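Local atomic coordinates of DsbA-like disulfide oxidoreductase (Wolbachia endosymbiont of Drosophila melanogaster, PDB entry 6EEZ), a protein that probably acts as a disulfide isomerase, exchanging thiols and disulfides in substrate proteins, as a DsbA-like member of the thioredoxin superfamily. Residues S34-G39 / K63-F68; V38-Y43 / F161-D166. One frame throughout, in Å; residues are numbered along the deposited sequence.

Overall arrangement
Contacts 1 and 2 are built from strand 36-41, which lies between strands 65-70 and 161-164. Their centres are about 9 Å apart, and they share V38 and G39. Contact 1 is parallel and contact 2 antiparallel, which gives the middle of a mixed thioredoxin-fold sheet. The two also touch on the face that carries A37, Y66 and L162: CE2 of Y66 is 3.7 Å from CD1 of L162, and CB of A37 is 3.8 Å from O of I163. Segment 38-43 leads into the probable redox site. The C45-C48 disulfide follows just after it in the chain, at the start of helix 46-50. The side chain of F40 lies near the CxxC residues without touching them.

Contact 1: S34-G39 / K63-F68; sequences SVIAVG and KIKYIF
I36 to G39 pair in parallel with K65 to F68, the two neighbouring strands of a beta-alpha-beta crossover in the thioredoxin fold. Helices 46-50 and 52-60 lie between them in the chain. The short strand axes come within 4.6 Å and cross at -21°. Four backbone hydrogen bonds join the strands. N of K65 donates to O of V35 (3.1 Å). A37 is held at both ends: its N donates to O of K65 (2.6 Å) and its O accepts from N of I67 (2.8 Å). N of G39 then reaches O of I67 in a nearly straight bond. Apolar contacts form on both faces. On one, I36 and K65 lie side by side, and CG2 of I36 meets CD1 of I67 at 3.8 Å. The lysine chain is bent at chi3 (82°), and CE sits by the I36 side chain. K65 also makes a cation-pi contact with Y27. On the other face, the small A37 CB touches CD1 of I64 and CD2 of Y66. Helix 52-60 packs on this face through I64, Y66 and F68. CG of Y66 is anti to the backbone N (chi1 -168°). The ring runs on toward G39, which has no side chain in its path. The buried Y66 OH has no hydrogen-bond partner in the model and lies 3.5 Å from CA of G39.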
loop_
_atom_site.group_PDB
_atom_site.type_symbol
_atom_site.label_atom_id
_atom_site.label_comp_id
_atom_site.label_asym_id
_atom_site.label_seq_id
_atom_site.Cartn_x
_atom_site.Cartn_y
_atom_site.Cartn_z
ATOM N N SER A 34 15.225 -0.194 10.247
ATOM C CA SER A 34 14.365 -0.822 11.268
ATOM C C SER A 34 13.053 -0.056 11.463
ATOM O O SER A 34 12.132 -0.550 12.128
ATOM C CB SER A 34 15.091 -0.926 12.612
ATOM O OG SER A 34 16.243 -1.755 12.504
ATOM N N VAL A 35 12.979 1.154 10.909
ATOM C CA VAL A 35 11.762 1.946 10.974
ATOM C C VAL A 35 10.925 1.678 9.734
ATOM O O VAL A 35 11.155 2.259 8.673
ATOM C CB VAL A 35 12.068 3.446 11.093
ATOM C CG1 VAL A 35 10.780 4.244 11.280
ATOM C CG2 VAL A 35 13.023 3.690 12.258
ATOM N N ILE A 36 9.955 0.793 9.889
ATOM C CA ILE A 36 9.192 0.263 8.782
ATOM C C ILE A 36 7.756 0.779 8.828
ATOM O O ILE A 36 7.049 0.599 9.824
ATOM C CB ILE A 36 9.214 -1.275 8.823
ATOM C CG1 ILE A 36 10.668 -1.763 8.773
ATOM C CG2 ILE A 36 8.375 -1.883 7.721
ATOM C CD1 ILE A 36 10.830 -3.229 9.001
ATOM N N ALA A 37 7.340 1.441 7.758
ATOM C CA ALA A 37 5.965 1.883 7.633
ATOM C C ALA A 37 5.206 0.892 6.759
ATOM O O ALA A 37 5.774 0.340 5.818
ATOM C CB ALA A 37 5.912 3.274 7.048
ATOM N N VAL A 38 3.936 0.648 7.078
ATOM C CA VAL A 38 3.099 -0.247 6.288
ATOM C C VAL A 38 1.767 0.425 5.953
ATOM O O VAL A 38 0.929 0.651 6.835
ATOM C CB VAL A 38 2.848 -1.570 7.019
ATOM C CG1 VAL A 38 2.227 -2.573 6.078
ATOM C CG2 VAL A 38 4.160 -2.123 7.631
ATOM N N GLY A 39 1.579 0.749 4.669
ATOM C CA GLY A 39 0.446 1.558 4.235
ATOM C C GLY A 39 -0.627 0.682 3.627
ATOM O O GLY A 39 -0.305 -0.232 2.870
ATOM N N LYS A 63 14.421 7.670 5.406
ATOM C CA LYS A 63 14.649 7.101 6.732
ATOM C C LYS A 63 13.990 5.744 6.971
ATOM O O LYS A 63 14.354 5.041 7.912
ATOM C CB LYS A 63 14.181 8.100 7.791
ATOM C CG LYS A 63 14.982 9.388 7.760
ATOM C CD LYS A 63 14.700 10.250 8.957
ATOM C CE LYS A 63 15.668 11.421 8.999
ATOM N NZ LYS A 63 15.216 12.464 9.957
ATOM N N ILE A 64 13.040 5.368 6.124
ATOM C CA ILE A 64 12.178 4.232 6.412
ATOM C C ILE A 64 12.153 3.198 5.306
ATOM O O ILE A 64 12.635 3.434 4.194
ATOM C CB ILE A 64 10.710 4.687 6.682
ATOM C CG1 ILE A 64 10.040 5.171 5.394
ATOM C CG2 ILE A 64 10.677 5.750 7.760
ATOM C CD1 ILE A 64 8.630 5.660 5.574
ATOM N N LYS A 65 11.579 2.041 5.633
ATOM C CA LYS A 65 11.090 1.136 4.624
ATOM C C LYS A 65 9.586 1.328 4.620
ATOM O O LYS A 65 8.959 1.353 5.678
ATOM C CB LYS A 65 11.466 -0.324 4.896
ATOM C CG LYS A 65 11.052 -1.266 3.759
ATOM C CD LYS A 65 11.556 -2.701 3.940
ATOM C CE LYS A 65 10.651 -3.522 4.886
ATOM N NZ LYS A 65 10.671 -5.015 4.608
ATOM N N TYR A 66 9.017 1.476 3.434
ATOM C CA TYR A 66 7.581 1.628 3.272
ATOM C C TYR A 66 7.027 0.458 2.472
ATOM O O TYR A 66 7.315 0.304 1.285
ATOM C CB TYR A 66 7.257 2.939 2.586
ATOM C CG TYR A 66 5.777 3.321 2.641
ATOM C CD1 TYR A 66 4.847 2.728 1.785
ATOM C CD2 TYR A 66 5.326 4.280 3.534
ATOM C CE1 TYR A 66 3.478 3.085 1.833
ATOM C CE2 TYR A 66 3.985 4.638 3.589
ATOM C CZ TYR A 66 3.072 4.043 2.736
ATOM O OH TYR A 66 1.768 4.425 2.811
ATOM N N ILE A 67 6.225 -0.364 3.136
ATOM C CA ILE A 67 5.584 -1.513 2.508
ATOM C C ILE A 67 4.183 -1.113 2.046
ATOM O O ILE A 67 3.480 -0.409 2.758
ATOM C CB ILE A 67 5.517 -2.697 3.485
ATOM C CG1 ILE A 67 6.927 -3.077 3.903
ATOM C CG2 ILE A 67 4.780 -3.893 2.874
ATOM C CD1 ILE A 67 6.985 -4.106 4.984
ATOM N N PHE A 68 3.794 -1.561 0.854
ATOM C CA PHE A 68 2.493 -1.221 0.247
ATOM C C PHE A 68 1.551 -2.404 0.327
ATOM O O PHE A 68 1.830 -3.473 -0.238
ATOM C CB PHE A 68 2.648 -0.808 -1.217
ATOM C CG PHE A 68 3.539 0.389 -1.422
ATOM C CD1 PHE A 68 3.053 1.678 -1.250
ATOM C CD2 PHE A 68 4.865 0.219 -1.781
ATOM C CE1 PHE A 68 3.874 2.793 -1.440
ATOM C CE2 PHE A 68 5.705 1.336 -1.977
ATOM C CZ PHE A 68 5.196 2.620 -1.793
#

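Contact 2: V38-Y43 / F161-D166; sequences VGFLDY and FLIIGD
F40 and F161 form the densely packed side of this contact, an offset stack with ring centroids 4.3 Å apart and planes at 14°. CZ of F161 lies over one face of the F40 ring, toward its rim. CB of F40 sits over the F161 ring in a CH-pi contact, 3.8 Å from the centroid. CG of F161 takes the crowded position between the backbone N and the carbonyl carbon (chi1 68°), and from there the ring leans back toward F40. L150, V151 and L154 of helix 137-154 pack on the pair. On the same side of the sheet, CD1 of I163 meets CE1 of F40. On the opposite face the two segments touch less. CD1 of L162 rests 3.5 Å from CA of G39, and Y66 of strand 65-70 packs against L162 there. Two hydrogen-bonded pairs flank G39 and L162. V38 N donates to I163 O at 2.7 Å. I163 N donates to V38 O at 3.0 Å. F40 and F161 pair less evenly: F161 N to F40 O is long, at 3.3 Å. Beyond I164 the chain turns away at the partly exposed G165 and D166. This antiparallel pairing of the strand leading to the CxxC helix is characteristic of the thioredoxin fold.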
loop_
_atom_site.group_PDB
_atom_site.type_symbol
_atom_site.label_atom_id
_atom_site.label_comp_id
_atom_site.label_asym_id
_atom_site.label_seq_id
_atom_site.Cartn_x
_atom_site.Cartn_y
_atom_site.Cartn_z
ATOM N N VAL A 38 3.936 0.648 7.078
ATOM C CA VAL A 38 3.099 -0.247 6.288
ATOM C C VAL A 38 1.767 0.425 5.953
ATOM O O VAL A 38 0.929 0.651 6.835
ATOM C CB VAL A 38 2.848 -1.570 7.019
ATOM C CG1 VAL A 38 2.227 -2.573 6.078
ATOM C CG2 VAL A 38 4.160 -2.123 7.631
ATOM N N GLY A 39 1.579 0.749 4.669
ATOM C CA GLY A 39 0.446 1.558 4.235
ATOM C C GLY A 39 -0.627 0.682 3.627
ATOM O O GLY A 39 -0.305 -0.232 2.870
ATOM N N PHE A 40 -1.885 0.937 3.999
ATOM C CA PHE A 40 -3.048 0.183 3.492
ATOM C C PHE A 40 -3.966 1.106 2.707
ATOM O O PHE A 40 -4.505 2.049 3.270
ATOM C CB PHE A 40 -3.824 -0.470 4.640
ATOM C CG PHE A 40 -3.053 -1.534 5.378
ATOM C CD1 PHE A 40 -2.145 -1.188 6.360
ATOM C CD2 PHE A 40 -3.247 -2.879 5.089
ATOM C CE1 PHE A 40 -1.444 -2.160 7.056
ATOM C CE2 PHE A 40 -2.554 -3.851 5.759
ATOM C CZ PHE A 40 -1.643 -3.492 6.761
ATOM N N LEU A 41 -4.141 0.816 1.414
ATOM C CA LEU A 41 -4.790 1.734 0.462
ATOM C C LEU A 41 -5.737 1.024 -0.516
ATOM O O LEU A 41 -5.516 -0.113 -0.911
ATOM C CB LEU A 41 -3.723 2.505 -0.344
ATOM C CG LEU A 41 -3.278 3.875 0.210
ATOM C CD1 LEU A 41 -2.405 3.846 1.536
ATOM C CD2 LEU A 41 -2.555 4.665 -0.881
ATOM N N ASP A 42 -6.806 1.726 -0.871
ATOM C CA ASP A 42 -7.689 1.378 -1.979
ATOM C C ASP A 42 -7.488 2.487 -3.000
ATOM O O ASP A 42 -7.590 3.669 -2.662
ATOM C CB ASP A 42 -9.148 1.293 -1.533
ATOM C CG ASP A 42 -10.080 0.857 -2.638
ATOM O OD1 ASP A 42 -10.129 1.519 -3.714
ATOM O OD2 ASP A 42 -10.781 -0.162 -2.422
ATOM N N TYR A 43 -7.183 2.121 -4.241
ATOM C CA TYR A 43 -6.861 3.128 -5.245
ATOM C C TYR A 43 -8.032 4.075 -5.597
ATOM O O TYR A 43 -7.793 5.216 -6.013
ATOM C CB TYR A 43 -6.348 2.437 -6.504
ATOM C CG TYR A 43 -4.951 1.913 -6.351
ATOM C CD1 TYR A 43 -3.908 2.758 -5.984
ATOM C CD2 TYR A 43 -4.664 0.582 -6.582
ATOM C CE1 TYR A 43 -2.634 2.280 -5.836
ATOM C CE2 TYR A 43 -3.393 0.100 -6.455
ATOM C CZ TYR A 43 -2.381 0.947 -6.073
ATOM O OH TYR A 43 -1.106 0.452 -5.921
ATOM N N PHE A 161 -5.042 3.689 6.077
ATOM C CA PHE A 161 -4.422 3.767 7.384
ATOM C C PHE A 161 -2.994 3.317 7.235
ATOM O O PHE A 161 -2.652 2.636 6.253
ATOM C CB PHE A 161 -5.175 2.948 8.465
ATOM C CG PHE A 161 -5.130 1.452 8.284
ATOM C CD1 PHE A 161 -4.130 0.702 8.870
ATOM C CD2 PHE A 161 -6.132 0.786 7.603
ATOM C CE1 PHE A 161 -4.101 -0.679 8.744
ATOM C CE2 PHE A 161 -6.106 -0.596 7.476
ATOM C CZ PHE A 161 -5.095 -1.326 8.048
ATOM N N LEU A 162 -2.174 3.743 8.196
ATOM C CA LEU A 162 -0.740 3.538 8.152
ATOM C C LEU A 162 -0.175 3.112 9.509
ATOM O O LEU A 162 -0.398 3.739 10.552
ATOM C CB LEU A 162 -0.060 4.822 7.668
ATOM C CG LEU A 162 1.465 4.855 7.537
ATOM C CD1 LEU A 162 1.909 3.844 6.503
ATOM C CD2 LEU A 162 1.949 6.247 7.145
ATOM N N ILE A 163 0.562 2.017 9.469
ATOM C CA ILE A 163 1.303 1.534 10.611
ATOM C C ILE A 163 2.735 1.983 10.519
ATOM O O ILE A 163 3.398 1.739 9.523
ATOM C CB ILE A 163 1.272 0.002 10.686
ATOM C CG1 ILE A 163 -0.162 -0.484 10.817
ATOM C CG2 ILE A 163 2.150 -0.501 11.844
ATOM C CD1 ILE A 163 -0.270 -2.009 10.754
ATOM N N ILE A 164 3.215 2.636 11.563
ATOM C CA ILE A 164 4.650 2.862 11.717
ATOM C C ILE A 164 5.072 2.387 13.102
ATOM O O ILE A 164 4.602 2.916 14.101
ATOM C CB ILE A 164 5.025 4.350 11.575
ATOM C CG1 ILE A 164 4.455 4.948 10.280
ATOM C CG2 ILE A 164 6.516 4.515 11.644
ATOM C CD1 ILE A 164 4.659 6.488 10.164
ATOM N N GLY A 165 5.989 1.426 13.151
ATOM C CA GLY A 165 6.491 0.921 14.409
ATOM C C GLY A 165 5.358 0.261 15.197
ATOM O O GLY A 165 4.776 -0.714 14.723
ATOM N N ASP A 166 5.023 0.817 16.363
ATOM C CA ASP A 166 3.957 0.275 17.206
ATOM C C ASP A 166 2.719 1.159 17.183
ATOM O O ASP A 166 1.832 1.015 18.038
ATOM C CB ASP A 166 4.449 0.102 18.651
ATOM C CG ASP A 166 4.955 1.395 19.262
ATOM O OD1 ASP A 166 5.057 2.408 18.530
ATOM O OD2 ASP A 166 5.275 1.392 20.478
#